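Local structure of protein YchN (Escherichia coli, 1JX7) at residues G49-K54 with N60-L65; A11-E16 with Q53-G58; A27-E32 with Q71-K76; D36-L41 with A105-S110. The protein is of unknown function but assembles into a homohexamer, a dimer of trimers, and belongs to the DsrE/DsrF-like family. One frame throughout, in Å; residues are numbered along the deposited sequence.

In the fold
From the N terminus, residues 11-16, which follow strand 3-8, meet 53-58 in interaction 2. The end of helix 17-31 then reaches forward to 71-76 in interaction 3, and strand 36-41 waits for 105-110, closing the longest loop, interaction 4. Interactions 2, 3 and 4 cross one another pairwise, since their segments alternate along the chain. Interaction 1, from 49-54 to 60-65, is a short closure nested inside both 3 and 4; it shares Q53 and K54 with interaction 2. Interactions 1 and 2 thus tie loops to the start of helix 61-70, whereas 3 and 4 meet at the neighbouring strands 36-41 and 75-78 of the parallel sheet.

Interaction 1: residues G49-K54 with N60-L65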
loop_
_atom_site.group_PDB
_atom_site.type_symbol
_atom_site.label_atom_id
_atom_site.label_comp_id
_atom_site.label_asym_id
_atom_site.label_seq_id
_atom_site.Cartn_x
_atom_site.Cartn_y
_atom_site.Cartn_z
ATOM N N GLY A 49 -3.138 3.064 -19.519
ATOM C CA GLY A 49 -3.069 3.201 -20.955
ATOM C C GLY A 49 -4.420 3.307 -21.647
ATOM O O GLY A 49 -4.471 3.500 -22.865
ATOM N N LEU A 50 -5.513 3.190 -20.901
ATOM C CA LEU A 50 -6.819 3.278 -21.540
ATOM C C LEU A 50 -7.099 4.672 -22.034
ATOM O O LEU A 50 -6.610 5.651 -21.477
ATOM C CB LEU A 50 -7.926 2.838 -20.589
ATOM C CG LEU A 50 -7.938 1.342 -20.291
ATOM C CD1 LEU A 50 -9.064 1.037 -19.330
ATOM C CD2 LEU A 50 -8.087 0.554 -21.574
ATOM N N ARG A 51 -7.896 4.746 -23.092
ATOM C CA ARG A 51 -8.246 6.030 -23.690
ATOM C C ARG A 51 -9.560 6.516 -23.083
ATOM O O ARG A 51 -10.303 5.731 -22.486
ATOM C CB ARG A 51 -8.393 5.860 -25.210
ATOM C CG ARG A 51 -8.333 7.168 -25.976
ATOM C CD ARG A 51 -9.061 7.098 -27.308
ATOM N NE ARG A 51 -8.152 6.985 -28.442
ATOM C CZ ARG A 51 -7.290 5.991 -28.607
ATOM N NH1 ARG A 51 -7.198 5.026 -27.700
ATOM N NH2 ARG A 51 -6.521 5.959 -29.691
ATOM N N GLY A 52 -9.838 7.811 -23.217
ATOM C CA GLY A 52 -11.082 8.362 -22.708
ATOM C C GLY A 52 -11.114 8.764 -21.243
ATOM O O GLY A 52 -12.184 8.988 -20.683
ATOM N N GLN A 53 -9.939 8.852 -20.619
ATOM C CA GLN A 53 -9.863 9.237 -19.222
ATOM C C GLN A 53 -10.333 10.677 -19.113
ATOM O O GLN A 53 -9.833 11.564 -19.810
ATOM C CB GLN A 53 -8.423 9.104 -18.705
ATOM C CG GLN A 53 -7.906 7.681 -18.792
ATOM C CD GLN A 53 -6.475 7.528 -18.322
ATOM O OE1 GLN A 53 -6.123 7.935 -17.214
ATOM N NE2 GLN A 53 -5.646 6.919 -19.167
ATOM N N LYS A 54 -11.318 10.905 -18.246
ATOM C CA LYS A 54 -11.834 12.248 -18.076
ATOM C C LYS A 54 -12.291 12.499 -16.659
ATOM O O LYS A 54 -13.483 12.471 -16.358
ATOM C CB LYS A 54 -12.964 12.503 -19.083
ATOM C CG LYS A 54 -13.871 11.315 -19.336
ATOM C CD LYS A 54 -14.968 11.181 -18.285
ATOM C CE LYS A 54 -15.914 12.401 -18.278
ATOM N NZ LYS A 54 -17.023 12.301 -17.273
ATOM N N ASN A 60 -4.627 14.510 -14.894
ATOM C CA ASN A 60 -5.124 13.623 -15.923
ATOM C C ASN A 60 -3.981 12.804 -16.518
ATOM O O ASN A 60 -3.236 13.271 -17.379
ATOM C CB ASN A 60 -5.814 14.422 -17.016
ATOM C CG ASN A 60 -6.534 13.547 -18.001
ATOM O OD1 ASN A 60 -7.696 13.203 -17.809
ATOM N ND2 ASN A 60 -5.835 13.155 -19.058
ATOM N N ILE A 61 -3.862 11.573 -16.039
ATOM C CA ILE A 61 -2.831 10.661 -16.469
ATOM C C ILE A 61 -2.798 10.462 -17.974
ATOM O O ILE A 61 -1.721 10.285 -18.574
ATOM C CB ILE A 61 -3.009 9.359 -15.723
ATOM C CG1 ILE A 61 -2.541 9.577 -14.281
ATOM C CG2 ILE A 61 -2.267 8.232 -16.396
ATOM C CD1 ILE A 61 -3.154 8.640 -13.287
ATOM N N GLN A 62 -3.963 10.520 -18.605
ATOM C CA GLN A 62 -4.006 10.341 -20.047
ATOM C C GLN A 62 -3.178 11.419 -20.720
ATOM O O GLN A 62 -2.347 11.124 -21.573
ATOM C CB GLN A 62 -5.441 10.425 -20.531
ATOM C CG GLN A 62 -5.738 9.442 -21.619
ATOM C CD GLN A 62 -6.725 9.966 -22.617
ATOM O OE1 GLN A 62 -6.374 10.753 -23.489
ATOM N NE2 GLN A 62 -7.976 9.543 -22.492
ATOM N N GLN A 63 -3.400 12.674 -20.327
ATOM C CA GLN A 63 -2.684 13.818 -20.889
ATOM C C GLN A 63 -1.178 13.741 -20.675
ATOM O O GLN A 63 -0.411 14.085 -21.574
ATOM C CB GLN A 63 -3.195 15.131 -20.292
ATOM C CG GLN A 63 -2.333 16.347 -20.666
ATOM C CD GLN A 63 -2.655 17.593 -19.844
ATOM O OE1 GLN A 63 -3.644 18.286 -20.095
ATOM N NE2 GLN A 63 -1.821 17.877 -18.853
HETATM N N MSE A 64 -0.764 13.303 -19.491
HETATM C CA MSE A 64 0.652 13.189 -19.177
HETATM C C MSE A 64 1.341 12.149 -20.054
HETATM O O MSE A 64 2.534 12.246 -20.338
HETATM C CB MSE A 64 0.842 12.866 -17.684
HETATM C CG MSE A 64 0.474 14.032 -16.768
HETATM SE SE MSE A 64 0.488 13.620 -15.034
HETATM C CE MSE A 64 -0.784 12.570 -15.044
ATOM N N LEU A 65 0.581 11.155 -20.503
ATOM C CA LEU A 65 1.137 10.126 -21.369
ATOM C C LEU A 65 1.205 10.618 -22.812
ATOM O O LEU A 65 2.090 10.235 -23.563
ATOM C CB LEU A 65 0.286 8.847 -21.286
ATOM C CG LEU A 65 0.646 7.978 -20.075
ATOM C CD1 LEU A 65 -0.345 6.823 -19.951
ATOM C CD2 LEU A 65 2.076 7.453 -20.229
#
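The side-chain NE2 of Q53, which lies against Q62, is spent on two carbonyl oxygens: it donates to L50 O at 2.8 Å with an N-H...O angle of 166°, and also to A48 O. The acceptor L50 O lies almost in the plane of the Q53 amide, and two such bonds fix the rotation of that group. The chain of Q53 is extended beyond CG, so its flank runs along the foot of Q62, CB to CB at 3.7 Å, with Q53 NE2 3.5 Å from Q62 CG. The two side-chain amides are turned 67° apart, so they do not stack. At the far end Q53 OE1 faces I61 CB at 3.7 Å. All this happens within the connection that leads from strand 36-41 into helix 61-70, part of a beta-alpha-beta crossover ending in strand 75-78. N60 holds the N-cap position, and Q62 reaches back from the first turn until its amide lies beside the backbone nitrogens of G52 and Q53. With an alanine in place of Q53, L50 O and A48 O would probably lose their shared side-chain donor, and the loop's grip on Q62 would weaken. Q53 also packs on G84 of the second subunit, where L50 also meets I87. The guanidinium of R51 turns to L92 O through NH1.

Interaction 2: residues A11-E16 with Q53-G58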
loop_
_atom_site.group_PDB
_atom_site.type_symbol
_atom_site.label_atom_id
_atom_site.label_comp_id
_atom_site.label_asym_id
_atom_site.label_seq_id
_atom_site.Cartn_x
_atom_site.Cartn_y
_atom_site.Cartn_z
ATOM N N ALA A 11 -1.371 1.911 -9.646
ATOM C CA ALA A 11 -2.639 2.078 -10.356
ATOM C C ALA A 11 -2.884 3.571 -10.516
ATOM O O ALA A 11 -2.651 4.346 -9.583
ATOM C CB ALA A 11 -3.787 1.443 -9.565
ATOM N N PRO A 12 -3.348 3.992 -11.697
ATOM C CA PRO A 12 -3.611 5.415 -11.936
ATOM C C PRO A 12 -4.584 5.985 -10.914
ATOM O O PRO A 12 -5.490 5.285 -10.465
ATOM C CB PRO A 12 -4.222 5.426 -13.343
ATOM C CG PRO A 12 -3.651 4.208 -13.976
ATOM C CD PRO A 12 -3.666 3.184 -12.887
ATOM N N TYR A 13 -4.404 7.236 -10.528
ATOM C CA TYR A 13 -5.307 7.950 -9.623
ATOM C C TYR A 13 -5.539 7.435 -8.213
ATOM O O TYR A 13 -5.819 8.222 -7.317
ATOM C CB TYR A 13 -6.678 8.019 -10.254
ATOM C CG TYR A 13 -6.661 8.664 -11.589
ATOM C CD1 TYR A 13 -6.464 10.034 -11.717
ATOM C CD2 TYR A 13 -6.833 7.912 -12.757
ATOM C CE1 TYR A 13 -6.416 10.654 -12.972
ATOM C CE2 TYR A 13 -6.787 8.517 -14.018
ATOM C CZ TYR A 13 -6.575 9.890 -14.120
ATOM O OH TYR A 13 -6.541 10.480 -15.360
ATOM N N GLY A 14 -5.428 6.143 -8.037
ATOM C CA GLY A 14 -5.662 5.589 -6.728
ATOM C C GLY A 14 -4.412 5.836 -5.906
ATOM O O GLY A 14 -4.490 6.122 -4.713
ATOM N N SER A 15 -3.298 5.711 -6.569
ATOM C CA SER A 15 -1.998 5.924 -5.946
ATOM C C SER A 15 -1.484 7.306 -6.300
ATOM O O SER A 15 -2.184 8.113 -6.913
ATOM C CB SER A 15 -0.987 4.864 -6.429
ATOM O OG SER A 15 -0.681 4.990 -7.821
ATOM N N GLU A 16 -0.245 7.577 -5.909
ATOM C CA GLU A 16 0.388 8.851 -6.214
ATOM C C GLU A 16 1.666 8.520 -6.995
ATOM O O GLU A 16 2.139 9.305 -7.816
ATOM C CB GLU A 16 0.741 9.571 -4.911
ATOM C CG GLU A 16 1.231 10.982 -5.111
ATOM C CD GLU A 16 0.267 12.003 -4.557
ATOM O OE1 GLU A 16 0.631 12.693 -3.575
ATOM O OE2 GLU A 16 -0.851 12.109 -5.101
ATOM N N GLN A 53 -9.939 8.852 -20.619
ATOM C CA GLN A 53 -9.863 9.237 -19.222
ATOM C C GLN A 53 -10.333 10.677 -19.113
ATOM O O GLN A 53 -9.833 11.564 -19.810
ATOM C CB GLN A 53 -8.423 9.104 -18.705
ATOM C CG GLN A 53 -7.906 7.681 -18.792
ATOM C CD GLN A 53 -6.475 7.528 -18.322
ATOM O OE1 GLN A 53 -6.123 7.935 -17.214
ATOM N NE2 GLN A 53 -5.646 6.919 -19.167
ATOM N N LYS A 54 -11.318 10.905 -18.246
ATOM C CA LYS A 54 -11.834 12.248 -18.076
ATOM C C LYS A 54 -12.291 12.499 -16.659
ATOM O O LYS A 54 -13.483 12.471 -16.358
ATOM C CB LYS A 54 -12.964 12.503 -19.083
ATOM C CG LYS A 54 -13.871 11.315 -19.336
ATOM C CD LYS A 54 -14.968 11.181 -18.285
ATOM C CE LYS A 54 -15.914 12.401 -18.278
ATOM N NZ LYS A 54 -17.023 12.301 -17.273
ATOM N N PRO A 55 -11.337 12.732 -15.748
ATOM C CA PRO A 55 -11.636 12.988 -14.340
ATOM C C PRO A 55 -12.007 14.454 -14.185
ATOM O O PRO A 55 -11.370 15.307 -14.786
ATOM C CB PRO A 55 -10.328 12.653 -13.648
ATOM C CG PRO A 55 -9.319 13.144 -14.644
ATOM C CD PRO A 55 -9.884 12.672 -15.975
ATOM N N GLY A 56 -13.038 14.742 -13.398
ATOM C CA GLY A 56 -13.435 16.124 -13.210
ATOM C C GLY A 56 -12.582 16.776 -12.151
ATOM O O GLY A 56 -12.612 17.990 -11.945
ATOM N N GLU A 57 -11.786 15.957 -11.489
ATOM C CA GLU A 57 -10.935 16.428 -10.416
ATOM C C GLU A 57 -9.587 16.992 -10.862
ATOM O O GLU A 57 -9.519 17.808 -11.771
ATOM C CB GLU A 57 -10.730 15.298 -9.411
ATOM C CG GLU A 57 -10.181 15.733 -8.073
ATOM C CD GLU A 57 -9.677 14.554 -7.278
ATOM O OE1 GLU A 57 -10.491 13.657 -6.971
ATOM O OE2 GLU A 57 -8.468 14.528 -6.972
ATOM N N GLY A 58 -8.521 16.521 -10.221
ATOM C CA GLY A 58 -7.174 17.002 -10.470
ATOM C C GLY A 58 -6.389 16.651 -11.718
ATOM O O GLY A 58 -6.713 17.098 -12.814
#
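The Y13 ring presents its edge to Q53: OE1 of the amide lies near the ring plane, 3.3 Å from Y13 CE2, while the P55 ring comes in obliquely, P55 CG standing 4.2 Å from Y13 CE1. Ring and amide planes are 84° apart, so the two flat groups are nearly perpendicular. The ring of Y59 also meets that of Y13, the two planes being nearly parallel. The polar tie is a hydrogen bond from Y13 OH to Q53 OE1 at 3.2 Å; the C=O...O angle is 139°, and the hydroxyl is tilted 27° from the carbonyl plane. Y13 OH has a second partner in the backbone N of I61, so one hydroxyl accepts from the first turn of helix 61-70 and donates to the preceding loop. P55 CG also lies 3.9 Å from Y13 OH. CG of Y13 stands anti to the carbonyl carbon, which sends the ring across toward the 53-58 loop. Further along its own loop, S15 OG donates to A11 O at 2.7 Å, bracing the turn that precedes helix 17-31. Both loops belong to a parallel alpha/beta fold and leave the C-terminal ends of the adjacent strands 3-8 and 36-41. The neighbouring subunits close in here as well: Y13 packs on G84 of the second subunit, and E16 on Y13 of the third. The contact therefore sits between the start of helix 17-31 and the start of helix 61-70, beyond the C-terminal ends of those two strands.

Interaction 3: residues A27-E32 with Q71-K76; sequences ALREQE and QNVPVK
A Schellman motif ends helix 61-70, with N72 at positive phi (72°), and the contact lies where that helix end turns toward strand 75-78 and meets the last turns of helix 17-31. The two helices belong to the same layer of the parallel alpha/beta fold. Almost everything passes through R29, whose side chain bends at chi2 (-45°) and then runs antiparallel alongside the side chains of Q71 and V73. The flat guanidinium is met in two ways. Over one face sits V73 CG2, 3.6 Å above the plane and close to its centre. At the edge, in plane, lies Q71 O, to which R29 NH2 gives a weak hydrogen bond of 3.4 Å with an N-H...O angle of 151°. Since this carbonyl lies at the helix's C-terminal end, the positive guanidinium is probably favoured there. Farther back, R29 CG passes alongside the Q71 amide, 3.8 Å from Q71 CD. A stronger partner than Q71 stands outside the two segments: R29 NE donates to L35 O, so the guanidinium is held from the loop before strand 36-41 as well. V73 also packs on L37 of that strand and on L68 of helix 61-70, which places it between the sheet and the helix layer. Of the guanidinium atoms, the central carbon R29 CZ makes the nearest approach to V73 CG2, and NH2 follows at 3.7 Å.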
loop_
_atom_site.group_PDB
_atom_site.type_symbol
_atom_site.label_atom_id
_atom_site.label_comp_id
_atom_site.label_asym_id
_atom_site.label_seq_id
_atom_site.Cartn_x
_atom_site.Cartn_y
_atom_site.Cartn_z
ATOM N N ALA A 27 9.525 15.894 -16.764
ATOM C CA ALA A 27 10.542 16.808 -16.276
ATOM C C ALA A 27 11.918 16.454 -16.809
ATOM O O ALA A 27 12.706 17.347 -17.145
ATOM C CB ALA A 27 10.565 16.803 -14.761
ATOM N N LEU A 28 12.227 15.165 -16.879
ATOM C CA LEU A 28 13.523 14.748 -17.375
ATOM C C LEU A 28 13.699 15.203 -18.813
ATOM O O LEU A 28 14.758 15.695 -19.205
ATOM C CB LEU A 28 13.660 13.231 -17.273
ATOM C CG LEU A 28 13.756 12.763 -15.810
ATOM C CD1 LEU A 28 13.638 11.258 -15.718
ATOM C CD2 LEU A 28 15.061 13.266 -15.213
ATOM N N ARG A 29 12.637 15.050 -19.594
ATOM C CA ARG A 29 12.671 15.463 -20.985
ATOM C C ARG A 29 12.835 16.974 -21.109
ATOM O O ARG A 29 13.626 17.438 -21.928
ATOM C CB ARG A 29 11.400 15.019 -21.707
ATOM C CG ARG A 29 11.612 13.844 -22.640
ATOM C CD ARG A 29 12.873 14.038 -23.477
ATOM N NE ARG A 29 13.061 12.979 -24.469
ATOM C CZ ARG A 29 12.319 12.855 -25.557
ATOM N NH1 ARG A 29 11.339 13.719 -25.804
ATOM N NH2 ARG A 29 12.548 11.863 -26.411
ATOM N N GLU A 30 12.104 17.745 -20.302
ATOM C CA GLU A 30 12.214 19.201 -20.370
ATOM C C GLU A 30 13.642 19.663 -20.056
ATOM O O GLU A 30 14.044 20.751 -20.453
ATOM C CB GLU A 30 11.239 19.876 -19.399
ATOM C CG GLU A 30 9.774 19.560 -19.656
ATOM C CD GLU A 30 8.835 20.513 -18.930
ATOM O OE1 GLU A 30 9.103 20.824 -17.745
ATOM O OE2 GLU A 30 7.827 20.945 -19.532
ATOM N N GLN A 31 14.399 18.836 -19.341
ATOM C CA GLN A 31 15.770 19.170 -18.993
ATOM C C GLN A 31 16.658 18.850 -20.169
ATOM O O GLN A 31 17.579 19.613 -20.493
ATOM C CB GLN A 31 16.237 18.345 -17.794
ATOM C CG GLN A 31 15.589 18.738 -16.495
ATOM C CD GLN A 31 16.040 20.094 -16.025
ATOM O OE1 GLN A 31 17.223 20.301 -15.739
ATOM N NE2 GLN A 31 15.110 21.034 -15.947
ATOM N N GLU A 32 16.403 17.698 -20.800
ATOM C CA GLU A 32 17.187 17.260 -21.946
ATOM C C GLU A 32 16.301 16.764 -23.081
ATOM O O GLU A 32 15.999 15.577 -23.190
ATOM C CB GLU A 32 18.189 16.175 -21.539
ATOM C CG GLU A 32 19.387 16.723 -20.792
ATOM C CD GLU A 32 20.540 15.742 -20.721
ATOM O OE1 GLU A 32 20.569 14.901 -19.794
ATOM O OE2 GLU A 32 21.421 15.806 -21.606
ATOM N N GLN A 71 6.431 13.195 -27.918
ATOM C CA GLN A 71 7.874 13.379 -27.988
ATOM C C GLN A 71 8.559 12.084 -28.418
ATOM O O GLN A 71 9.787 12.013 -28.463
ATOM C CB GLN A 71 8.427 13.724 -26.606
ATOM C CG GLN A 71 8.257 15.127 -26.132
ATOM C CD GLN A 71 8.826 15.294 -24.749
ATOM O OE1 GLN A 71 8.182 14.989 -23.754
ATOM N NE2 GLN A 71 10.064 15.764 -24.679
ATOM N N ASN A 72 7.778 11.048 -28.684
ATOM C CA ASN A 72 8.327 9.766 -29.094
ATOM C C ASN A 72 9.019 9.015 -27.968
ATOM O O ASN A 72 9.905 8.186 -28.218
ATOM C CB ASN A 72 9.294 9.947 -30.263
ATOM C CG ASN A 72 8.684 10.731 -31.394
ATOM O OD1 ASN A 72 7.618 10.368 -31.904
ATOM N ND2 ASN A 72 9.337 11.818 -31.793
ATOM N N VAL A 73 8.633 9.312 -26.732
ATOM C CA VAL A 73 9.181 8.612 -25.579
ATOM C C VAL A 73 8.377 7.318 -25.576
ATOM O O VAL A 73 7.148 7.345 -25.441
ATOM C CB VAL A 73 8.936 9.379 -24.269
ATOM C CG1 VAL A 73 9.295 8.513 -23.078
ATOM C CG2 VAL A 73 9.761 10.641 -24.256
ATOM N N PRO A 74 9.044 6.167 -25.738
ATOM C CA PRO A 74 8.337 4.882 -25.753
ATOM C C PRO A 74 7.651 4.556 -24.427
ATOM O O PRO A 74 8.235 4.711 -23.352
ATOM C CB PRO A 74 9.430 3.875 -26.097
ATOM C CG PRO A 74 10.511 4.708 -26.747
ATOM C CD PRO A 74 10.493 5.967 -25.933
ATOM N N VAL A 75 6.411 4.104 -24.524
ATOM C CA VAL A 75 5.624 3.736 -23.355
ATOM C C VAL A 75 5.093 2.328 -23.580
ATOM O O VAL A 75 4.212 2.114 -24.410
ATOM C CB VAL A 75 4.432 4.719 -23.176
ATOM C CG1 VAL A 75 3.445 4.181 -22.148
ATOM C CG2 VAL A 75 4.957 6.091 -22.761
ATOM N N LYS A 76 5.635 1.369 -22.838
ATOM C CA LYS A 76 5.208 -0.019 -22.990
ATOM C C LYS A 76 4.392 -0.569 -21.827
ATOM O O LYS A 76 4.729 -0.347 -20.652
ATOM C CB LYS A 76 6.441 -0.908 -23.222
ATOM C CG LYS A 76 7.082 -0.745 -24.598
ATOM C CD LYS A 76 6.133 -1.236 -25.681
ATOM C CE LYS A 76 6.781 -1.242 -27.053
ATOM N NZ LYS A 76 5.886 -1.868 -28.087
#

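Interaction 4: residues D36-L41 with A105-S110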
loop_
_atom_site.group_PDB
_atom_site.type_symbol
_atom_site.label_atom_id
_atom_site.label_comp_id
_atom_site.label_asym_id
_atom_site.label_seq_id
_atom_site.Cartn_x
_atom_site.Cartn_y
_atom_site.Cartn_z
ATOM N N ASP A 36 17.129 10.087 -24.027
ATOM C CA ASP A 36 16.581 8.781 -24.435
ATOM C C ASP A 36 15.845 8.228 -23.210
ATOM O O ASP A 36 16.453 7.640 -22.308
ATOM C CB ASP A 36 17.724 7.834 -24.842
ATOM C CG ASP A 36 17.257 6.389 -25.057
ATOM O OD1 ASP A 36 16.658 5.814 -24.128
ATOM O OD2 ASP A 36 17.505 5.824 -26.150
ATOM N N LEU A 37 14.529 8.428 -23.190
ATOM C CA LEU A 37 13.698 8.006 -22.070
ATOM C C LEU A 37 12.715 6.937 -22.490
ATOM O O LEU A 37 12.031 7.077 -23.506
ATOM C CB LEU A 37 12.936 9.225 -21.537
ATOM C CG LEU A 37 12.223 9.185 -20.183
ATOM C CD1 LEU A 37 11.362 10.438 -20.072
ATOM C CD2 LEU A 37 11.348 7.945 -20.064
ATOM N N ARG A 38 12.642 5.869 -21.697
ATOM C CA ARG A 38 11.739 4.755 -21.964
ATOM C C ARG A 38 10.913 4.518 -20.708
ATOM O O ARG A 38 11.450 4.526 -19.591
ATOM C CB ARG A 38 12.528 3.498 -22.297
ATOM C CG ARG A 38 13.239 3.501 -23.639
ATOM C CD ARG A 38 14.022 2.216 -23.741
ATOM N NE ARG A 38 14.199 1.753 -25.107
ATOM C CZ ARG A 38 15.114 2.222 -25.948
ATOM N NH1 ARG A 38 15.936 3.182 -25.557
ATOM N NH2 ARG A 38 15.205 1.720 -27.171
ATOM N N LEU A 39 9.616 4.295 -20.899
ATOM C CA LEU A 39 8.671 4.070 -19.807
ATOM C C LEU A 39 8.024 2.705 -19.883
ATOM O O LEU A 39 7.394 2.365 -20.878
ATOM C CB LEU A 39 7.560 5.129 -19.858
ATOM C CG LEU A 39 7.295 6.075 -18.679
ATOM C CD1 LEU A 39 6.818 5.273 -17.470
ATOM C CD2 LEU A 39 8.563 6.868 -18.363
ATOM N N PHE A 40 8.163 1.926 -18.827
ATOM C CA PHE A 40 7.549 0.615 -18.799
ATOM C C PHE A 40 6.516 0.635 -17.690
ATOM O O PHE A 40 6.764 1.220 -16.639
ATOM C CB PHE A 40 8.605 -0.461 -18.529
ATOM C CG PHE A 40 8.119 -1.854 -18.815
ATOM C CD1 PHE A 40 7.430 -2.578 -17.843
ATOM C CD2 PHE A 40 8.284 -2.407 -20.078
ATOM C CE1 PHE A 40 6.906 -3.833 -18.126
ATOM C CE2 PHE A 40 7.769 -3.663 -20.371
ATOM C CZ PHE A 40 7.077 -4.381 -19.395
ATOM N N LEU A 41 5.364 0.022 -17.915
ATOM C CA LEU A 41 4.334 -0.020 -16.882
ATOM C C LEU A 41 3.939 -1.463 -16.606
ATOM O O LEU A 41 3.467 -2.163 -17.501
ATOM C CB LEU A 41 3.096 0.768 -17.315
ATOM C CG LEU A 41 3.313 2.221 -17.751
ATOM C CD1 LEU A 41 1.963 2.891 -17.997
ATOM C CD2 LEU A 41 4.114 2.962 -16.691
ATOM N N ALA A 105 13.424 -6.578 -19.340
ATOM C CA ALA A 105 14.667 -7.265 -19.024
ATOM C C ALA A 105 15.458 -7.217 -20.310
ATOM O O ALA A 105 15.531 -8.200 -21.039
ATOM C CB ALA A 105 14.387 -8.702 -18.638
ATOM N N GLN A 106 16.035 -6.055 -20.587
ATOM C CA GLN A 106 16.811 -5.814 -21.795
ATOM C C GLN A 106 17.055 -4.315 -21.757
ATOM O O GLN A 106 18.183 -3.850 -21.851
ATOM C CB GLN A 106 15.993 -6.190 -23.030
ATOM C CG GLN A 106 16.712 -5.975 -24.350
ATOM C CD GLN A 106 15.791 -6.144 -25.548
ATOM O OE1 GLN A 106 15.227 -7.221 -25.768
ATOM N NE2 GLN A 106 15.623 -5.075 -26.329
ATOM N N TRP A 107 15.958 -3.569 -21.617
ATOM C CA TRP A 107 16.034 -2.123 -21.488
ATOM C C TRP A 107 16.885 -1.876 -20.241
ATOM O O TRP A 107 17.717 -0.969 -20.209
ATOM C CB TRP A 107 14.651 -1.547 -21.244
ATOM C CG TRP A 107 13.842 -1.299 -22.468
ATOM C CD1 TRP A 107 14.121 -1.697 -23.739
ATOM C CD2 TRP A 107 12.593 -0.601 -22.524
ATOM N NE1 TRP A 107 13.115 -1.307 -24.586
ATOM C CE2 TRP A 107 12.156 -0.641 -23.864
ATOM C CE3 TRP A 107 11.783 0.022 -21.570
ATOM C CZ2 TRP A 107 10.963 -0.052 -24.280
ATOM C CZ3 TRP A 107 10.584 0.604 -21.977
ATOM C CH2 TRP A 107 10.189 0.553 -23.324
ATOM N N THR A 108 16.651 -2.703 -19.224
ATOM C CA THR A 108 17.349 -2.628 -17.947
ATOM C C THR A 108 18.840 -2.865 -18.110
ATOM O O THR A 108 19.664 -2.141 -17.559
ATOM C CB THR A 108 16.816 -3.689 -16.964
ATOM O OG1 THR A 108 15.438 -3.440 -16.677
ATOM C CG2 THR A 108 17.600 -3.648 -15.685
ATOM N N LEU A 109 19.178 -3.906 -18.868
ATOM C CA LEU A 109 20.570 -4.268 -19.109
ATOM C C LEU A 109 21.334 -3.234 -19.941
ATOM O O LEU A 109 22.541 -3.061 -19.766
ATOM C CB LEU A 109 20.633 -5.640 -19.786
ATOM C CG LEU A 109 20.552 -6.854 -18.849
ATOM C CD1 LEU A 109 20.439 -8.131 -19.674
ATOM C CD2 LEU A 109 21.782 -6.906 -17.958
ATOM N N SER A 110 20.633 -2.538 -20.828
ATOM C CA SER A 110 21.274 -1.554 -21.690
ATOM C C SER A 110 20.947 -0.113 -21.310
ATOM O O SER A 110 20.869 0.758 -22.173
ATOM C CB SER A 110 20.863 -1.796 -23.151
ATOM O OG SER A 110 19.462 -1.611 -23.332
#
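R38 lies along one face of the W107 indole. It begins with CB, 3.5 Å from W107 CZ3 over the six-membered ring. The chain stays extended from CG to NE and crosses the ring system. CD sits over the five-membered ring, 3.5 Å from its centroid and 15° off the normal, a CH-pi contact. NE comes next, 3.3 Å from W107 NE1; both are donors, so this is close packing over the face and not a hydrogen bond. Beyond it CZ stands 4.6 Å from the same centroid, 23° off the normal, giving a cation-pi interaction, although the guanidinium is turned steeply, its plane 70° from the indole, and so does not stack flat. NH1 ends in a salt bridge to D36 OD1 at 3.1 Å, with weak bonding to both carboxylate oxygens; K3 NZ is also near. The side chains of R38 and F40 leave strand 36-41 on the face of the parallel sheet that carries helix 101-107, opposite L37 and L39, which meet helix 17-31. The benzo edge of W107 points at the strand itself, CZ3 lying 3.8 Å from L39 O and 4.1 Å from F40 CB. A serine in place of W107 would probably leave the R38 chain without its aromatic bed and open a gap beside F40. W107 also touches K76 of strand 75-78. In the turn that follows W107, S110 OG and S110 N reach Q106 O from opposite faces of its plane, OG at 3.0 Å.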